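Molybdenum cofactor biosynthesis protein (PDB 1XI8) probably acts in molybdenum cofactor biosynthesis as a MoeA-family molybdopterin molybdotransferase, inserting molybdenum into molybdopterin. Local coordinates at residues Leu251-Gly265 with Tyr296-Val308. Sequence-based numbering, arbitrary orientation.
Sequences LEKAKRECDLVLITG and YGERVFVMSGYPV
The Arg-299 guanidinium meets the carbonyl of Asp-259 at its edge: NH1 donates to Asp-259 O over 2.8 Å, within 10° of the guanidinium plane and onto a carbonyl lone pair. A bend at chi2 (-60°) turns Arg-299 CD back beside the same oxygen, 3.4 Å from Asp-259 O, and so carries NH1 to it. One face of the Phe-301 ring is covered by CD2 of Tyr-296, from the adjacent antiparallel strand 295-297, while Leu-262 CD2 (3.7 Å from Phe-301 CD1) and Leu-260 CD1 approach obliquely. With an alanine at Arg-299, Asp-259 O would probably lose this donor, and the turn from Gly-297 to Val-300 its side-chain tie to the residue that leads into strand 260-263.

Past the turn the two strands pair in parallel through hydrogen bonds from Val-261 N to Arg-299 O, Phe-301 N to Val-261 O (2.8 Å), Ile-263 N to Phe-301 O and Met-303 N to Ile-263 O. Side chains alternate between the faces. Leu-262 runs beside Phe-301, and its CD2 also meets Met-303 SD at 3.6 Å, on the side covered by Val-318 of helix 307-326. On the other face Val-300 CG2 lies 4.0 Å from Ile-263 CG2 and is crossed by Leu-251 of helix 244-257. Adjacent parallel strands with helices on both faces are typical of the three-layer alpha/beta fold of MoeA's probable molybdopterin-binding domain.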
loop_
_atom_site.group_PDB
_atom_site.type_symbol
_atom_site.label_atom_id
_atom_site.label_comp_id
_atom_site.label_asym_id
_atom_site.label_seq_id
_atom_site.Cartn_x
_atom_site.Cartn_y
_atom_site.Cartn_z
ATOM N N LEU A 251 -19.476 -22.491 12.214
ATOM C CA LEU A 251 -18.093 -22.878 11.938
ATOM C C LEU A 251 -18.031 -23.901 10.837
ATOM O O LEU A 251 -17.313 -23.736 9.850
ATOM C CB LEU A 251 -17.417 -23.468 13.175
ATOM C CG LEU A 251 -16.742 -22.469 14.109
ATOM C CD1 LEU A 251 -16.303 -23.169 15.378
ATOM C CD2 LEU A 251 -15.566 -21.767 13.407
ATOM N N GLU A 252 -18.785 -24.975 11.014
ATOM C CA GLU A 252 -18.774 -26.070 10.055
ATOM C C GLU A 252 -19.093 -25.578 8.650
ATOM O O GLU A 252 -18.486 -26.030 7.687
ATOM C CB GLU A 252 -19.713 -27.193 10.512
ATOM C CG GLU A 252 -19.174 -27.907 11.746
ATOM C CD GLU A 252 -17.681 -28.216 11.617
ATOM O OE1 GLU A 252 -16.871 -27.497 12.247
ATOM O OE2 GLU A 252 -17.317 -29.161 10.874
ATOM N N LYS A 253 -20.028 -24.640 8.546
ATOM C CA LYS A 253 -20.368 -24.047 7.257
ATOM C C LYS A 253 -19.163 -23.297 6.672
ATOM O O LYS A 253 -18.838 -23.445 5.498
ATOM C CB LYS A 253 -21.561 -23.109 7.405
ATOM C CG LYS A 253 -22.196 -22.669 6.097
ATOM C CD LYS A 253 -23.249 -21.583 6.344
ATOM C CE LYS A 253 -24.278 -21.496 5.237
ATOM N NZ LYS A 253 -23.700 -21.145 3.917
ATOM N N ALA A 254 -18.493 -22.503 7.499
ATOM C CA ALA A 254 -17.361 -21.723 7.021
ATOM C C ALA A 254 -16.183 -22.620 6.639
ATOM O O ALA A 254 -15.537 -22.381 5.624
ATOM C CB ALA A 254 -16.948 -20.673 8.047
ATOM N N LYS A 255 -15.903 -23.646 7.444
ATOM C CA LYS A 255 -14.862 -24.631 7.090
ATOM C C LYS A 255 -15.126 -25.269 5.723
ATOM O O LYS A 255 -14.188 -25.542 4.983
ATOM C CB LYS A 255 -14.726 -25.740 8.135
ATOM C CG LYS A 255 -14.095 -25.344 9.467
ATOM C CD LYS A 255 -13.503 -26.586 10.111
ATOM C CE LYS A 255 -13.678 -26.638 11.618
ATOM N NZ LYS A 255 -13.459 -28.041 12.119
ATOM N N ARG A 256 -16.395 -25.499 5.386
ATOM C CA ARG A 256 -16.731 -26.108 4.104
ATOM C C ARG A 256 -16.426 -25.183 2.944
ATOM O O ARG A 256 -16.059 -25.635 1.871
ATOM C CB ARG A 256 -18.217 -26.507 4.032
ATOM C CG ARG A 256 -18.642 -27.572 5.031
ATOM C CD ARG A 256 -19.973 -28.250 4.634
ATOM N NE ARG A 256 -21.117 -27.335 4.590
ATOM C CZ ARG A 256 -21.943 -27.141 5.616
ATOM N NH1 ARG A 256 -21.742 -27.800 6.755
ATOM N NH2 ARG A 256 -22.961 -26.291 5.512
ATOM N N GLU A 257 -16.585 -23.888 3.163
ATOM C CA GLU A 257 -16.512 -22.923 2.080
ATOM C C GLU A 257 -15.187 -22.164 1.996
ATOM O O GLU A 257 -14.884 -21.561 0.969
ATOM C CB GLU A 257 -17.684 -21.935 2.206
ATOM C CG GLU A 257 -19.041 -22.631 2.315
ATOM C CD GLU A 257 -20.235 -21.674 2.360
ATOM O OE1 GLU A 257 -20.047 -20.434 2.371
ATOM O OE2 GLU A 257 -21.379 -22.171 2.392
ATOM N N CYS A 258 -14.403 -22.197 3.072
ATOM C CA CYS A 258 -13.217 -21.341 3.175
ATOM C C CYS A 258 -11.924 -22.073 3.452
ATOM O O CYS A 258 -11.918 -23.182 3.970
ATOM C CB CYS A 258 -13.408 -20.284 4.267
ATOM S SG CYS A 258 -14.829 -19.216 4.027
ATOM N N ASP A 259 -10.829 -21.415 3.106
ATOM C CA ASP A 259 -9.497 -21.916 3.347
ATOM C C ASP A 259 -9.028 -21.482 4.740
ATOM O O ASP A 259 -8.049 -21.996 5.274
ATOM C CB ASP A 259 -8.551 -21.363 2.284
ATOM C CG ASP A 259 -9.062 -21.588 0.868
ATOM O OD1 ASP A 259 -9.682 -20.655 0.300
ATOM O OD2 ASP A 259 -8.850 -22.704 0.331
ATOM N N LEU A 260 -9.740 -20.535 5.331
ATOM C CA LEU A 260 -9.341 -19.978 6.604
ATOM C C LEU A 260 -10.566 -19.328 7.237
ATOM O O LEU A 260 -11.346 -18.680 6.545
ATOM C CB LEU A 260 -8.238 -18.956 6.367
ATOM C CG LEU A 260 -7.177 -18.634 7.407
ATOM C CD1 LEU A 260 -6.590 -19.880 8.014
ATOM C CD2 LEU A 260 -6.090 -17.815 6.729
ATOM N N VAL A 261 -10.743 -19.514 8.543
ATOM C CA VAL A 261 -11.893 -18.967 9.236
ATOM C C VAL A 261 -11.478 -18.141 10.447
ATOM O O VAL A 261 -10.641 -18.567 11.239
ATOM C CB VAL A 261 -12.857 -20.076 9.694
ATOM C CG1 VAL A 261 -14.051 -19.472 10.404
ATOM C CG2 VAL A 261 -13.309 -20.900 8.512
ATOM N N LEU A 262 -12.072 -16.958 10.577
ATOM C CA LEU A 262 -11.853 -16.097 11.725
ATOM C C LEU A 262 -13.143 -15.962 12.508
ATOM O O LEU A 262 -14.153 -15.493 11.989
ATOM C CB LEU A 262 -11.395 -14.713 11.278
ATOM C CG LEU A 262 -10.214 -14.638 10.320
ATOM C CD1 LEU A 262 -9.950 -13.209 9.923
ATOM C CD2 LEU A 262 -9.000 -15.222 10.960
ATOM N N ILE A 263 -13.112 -16.384 13.763
ATOM C CA ILE A 263 -14.246 -16.190 14.664
ATOM C C ILE A 263 -13.834 -15.249 15.789
ATOM O O ILE A 263 -12.908 -15.527 16.534
ATOM C CB ILE A 263 -14.771 -17.531 15.233
ATOM C CG1 ILE A 263 -15.930 -17.294 16.199
ATOM C CG2 ILE A 263 -13.653 -18.326 15.910
ATOM C CD1 ILE A 263 -16.655 -18.565 16.613
ATOM N N THR A 264 -14.501 -14.114 15.904
ATOM C CA THR A 264 -14.179 -13.186 16.984
ATOM C C THR A 264 -14.977 -13.545 18.204
ATOM O O THR A 264 -15.827 -14.421 18.157
ATOM C CB THR A 264 -14.525 -11.751 16.615
ATOM O OG1 THR A 264 -15.935 -11.648 16.374
ATOM C CG2 THR A 264 -13.762 -11.336 15.378
ATOM N N GLY A 265 -14.715 -12.862 19.308
ATOM C CA GLY A 265 -15.551 -13.024 20.489
ATOM C C GLY A 265 -15.045 -14.133 21.370
ATOM O O GLY A 265 -14.243 -13.863 22.264
ATOM N N TYR A 296 -5.306 -21.074 17.506
ATOM C CA TYR A 296 -5.380 -21.527 16.140
ATOM C C TYR A 296 -5.504 -23.030 16.101
ATOM O O TYR A 296 -4.950 -23.723 16.940
ATOM C CB TYR A 296 -4.144 -21.136 15.327
ATOM C CG TYR A 296 -4.181 -21.835 13.986
ATOM C CD1 TYR A 296 -3.449 -23.007 13.758
ATOM C CD2 TYR A 296 -5.000 -21.355 12.963
ATOM C CE1 TYR A 296 -3.515 -23.665 12.527
ATOM C CE2 TYR A 296 -5.069 -21.993 11.736
ATOM C CZ TYR A 296 -4.329 -23.146 11.519
ATOM O OH TYR A 296 -4.413 -23.766 10.300
ATOM N N GLY A 297 -6.221 -23.531 15.105
ATOM C CA GLY A 297 -6.317 -24.956 14.868
ATOM C C GLY A 297 -7.249 -25.204 13.715
ATOM O O GLY A 297 -8.275 -24.551 13.600
ATOM N N GLU A 298 -6.892 -26.144 12.849
ATOM C CA GLU A 298 -7.779 -26.568 11.765
ATOM C C GLU A 298 -8.333 -25.399 10.943
ATOM O O GLU A 298 -9.545 -25.274 10.759
ATOM C CB GLU A 298 -8.943 -27.399 12.318
ATOM C CG GLU A 298 -8.557 -28.381 13.401
ATOM C CD GLU A 298 -9.741 -29.196 13.887
ATOM O OE1 GLU A 298 -10.376 -28.796 14.898
ATOM O OE2 GLU A 298 -10.044 -30.228 13.247
ATOM N N ARG A 299 -7.433 -24.545 10.461
ATOM C CA ARG A 299 -7.779 -23.455 9.537
ATOM C C ARG A 299 -8.607 -22.327 10.186
ATOM O O ARG A 299 -9.091 -21.428 9.502
ATOM C CB ARG A 299 -8.480 -24.011 8.273
ATOM C CG ARG A 299 -7.672 -25.035 7.449
ATOM C CD ARG A 299 -6.373 -24.409 6.966
ATOM N NE ARG A 299 -5.625 -25.187 5.970
ATOM C CZ ARG A 299 -5.514 -24.849 4.687
ATOM N NH1 ARG A 299 -6.103 -23.747 4.244
ATOM N NH2 ARG A 299 -4.816 -25.610 3.848
ATOM N N VAL A 300 -8.767 -22.370 11.504
ATOM C CA VAL A 300 -9.543 -21.332 12.173
ATOM C C VAL A 300 -8.760 -20.604 13.261
ATOM O O VAL A 300 -8.109 -21.218 14.101
ATOM C CB VAL A 300 -10.891 -21.873 12.743
ATOM C CG1 VAL A 300 -10.654 -23.091 13.539
ATOM C CG2 VAL A 300 -11.543 -20.822 13.625
ATOM N N PHE A 301 -8.821 -19.280 13.228
ATOM C CA PHE A 301 -8.258 -18.486 14.305
ATOM C C PHE A 301 -9.368 -18.091 15.249
ATOM O O PHE A 301 -10.364 -17.511 14.834
ATOM C CB PHE A 301 -7.595 -17.220 13.774
ATOM C CG PHE A 301 -6.294 -17.455 13.082
ATOM C CD1 PHE A 301 -6.243 -17.589 11.699
ATOM C CD2 PHE A 301 -5.117 -17.527 13.806
ATOM C CE1 PHE A 301 -5.035 -17.796 11.053
ATOM C CE2 PHE A 301 -3.913 -17.727 13.170
ATOM C CZ PHE A 301 -3.867 -17.863 11.787
ATOM N N VAL A 302 -9.200 -18.414 16.523
ATOM C CA VAL A 302 -10.129 -17.954 17.546
ATOM C C VAL A 302 -9.616 -16.598 17.994
ATOM O O VAL A 302 -8.611 -16.515 18.692
ATOM C CB VAL A 302 -10.228 -18.957 18.725
ATOM C CG1 VAL A 302 -11.076 -18.386 19.870
ATOM C CG2 VAL A 302 -10.818 -20.262 18.240
ATOM N N MET A 303 -10.293 -15.537 17.563
ATOM C CA MET A 303 -9.795 -14.171 17.786
ATOM C C MET A 303 -10.536 -13.418 18.894
ATOM O O MET A 303 -11.566 -13.860 19.380
ATOM C CB MET A 303 -9.806 -13.365 16.477
ATOM C CG MET A 303 -9.009 -13.994 15.351
ATOM S SD MET A 303 -8.982 -13.030 13.817
ATOM C CE MET A 303 -7.679 -11.839 14.109
ATOM N N SER A 304 -9.998 -12.274 19.289
ATOM C CA SER A 304 -10.591 -11.476 20.355
ATOM C C SER A 304 -11.856 -10.736 19.919
ATOM O O SER A 304 -12.254 -10.765 18.752
ATOM C CB SER A 304 -9.553 -10.481 20.880
ATOM O OG SER A 304 -10.126 -9.511 21.750
ATOM N N GLY A 305 -12.488 -10.069 20.874
ATOM C CA GLY A 305 -13.625 -9.222 20.583
ATOM C C GLY A 305 -13.244 -7.758 20.643
ATOM O O GLY A 305 -14.030 -6.899 20.282
ATOM N N TYR A 306 -12.036 -7.457 21.100
ATOM C CA TYR A 306 -11.631 -6.063 21.216
ATOM C C TYR A 306 -10.865 -5.628 19.975
ATOM O O TYR A 306 -9.858 -6.234 19.621
ATOM C CB TYR A 306 -10.801 -5.811 22.481
ATOM C CG TYR A 306 -11.393 -6.417 23.743
ATOM C CD1 TYR A 306 -10.742 -7.460 24.417
ATOM C CD2 TYR A 306 -12.604 -5.957 24.259
ATOM C CE1 TYR A 306 -11.280 -8.019 25.572
ATOM C CE2 TYR A 306 -13.154 -6.506 25.410
ATOM C CZ TYR A 306 -12.493 -7.536 26.062
ATOM O OH TYR A 306 -13.048 -8.083 27.207
ATOM N N PRO A 307 -11.354 -4.569 19.306
ATOM C CA PRO A 307 -10.780 -3.990 18.096
ATOM C C PRO A 307 -9.247 -3.969 18.041
ATOM O O PRO A 307 -8.686 -4.386 17.032
ATOM C CB PRO A 307 -11.321 -2.568 18.116
ATOM C CG PRO A 307 -12.625 -2.691 18.764
ATOM C CD PRO A 307 -12.575 -3.855 19.710
ATOM N N VAL A 308 -8.581 -3.491 19.095
ATOM C CA VAL A 308 -7.119 -3.372 19.055
ATOM C C VAL A 308 -6.444 -4.746 19.193
ATOM O O VAL A 308 -5.404 -4.984 18.601
ATOM C CB VAL A 308 -6.560 -2.347 20.082
ATOM C CG1 VAL A 308 -6.533 -2.941 21.417
ATOM C CG2 VAL A 308 -5.140 -1.958 19.737
#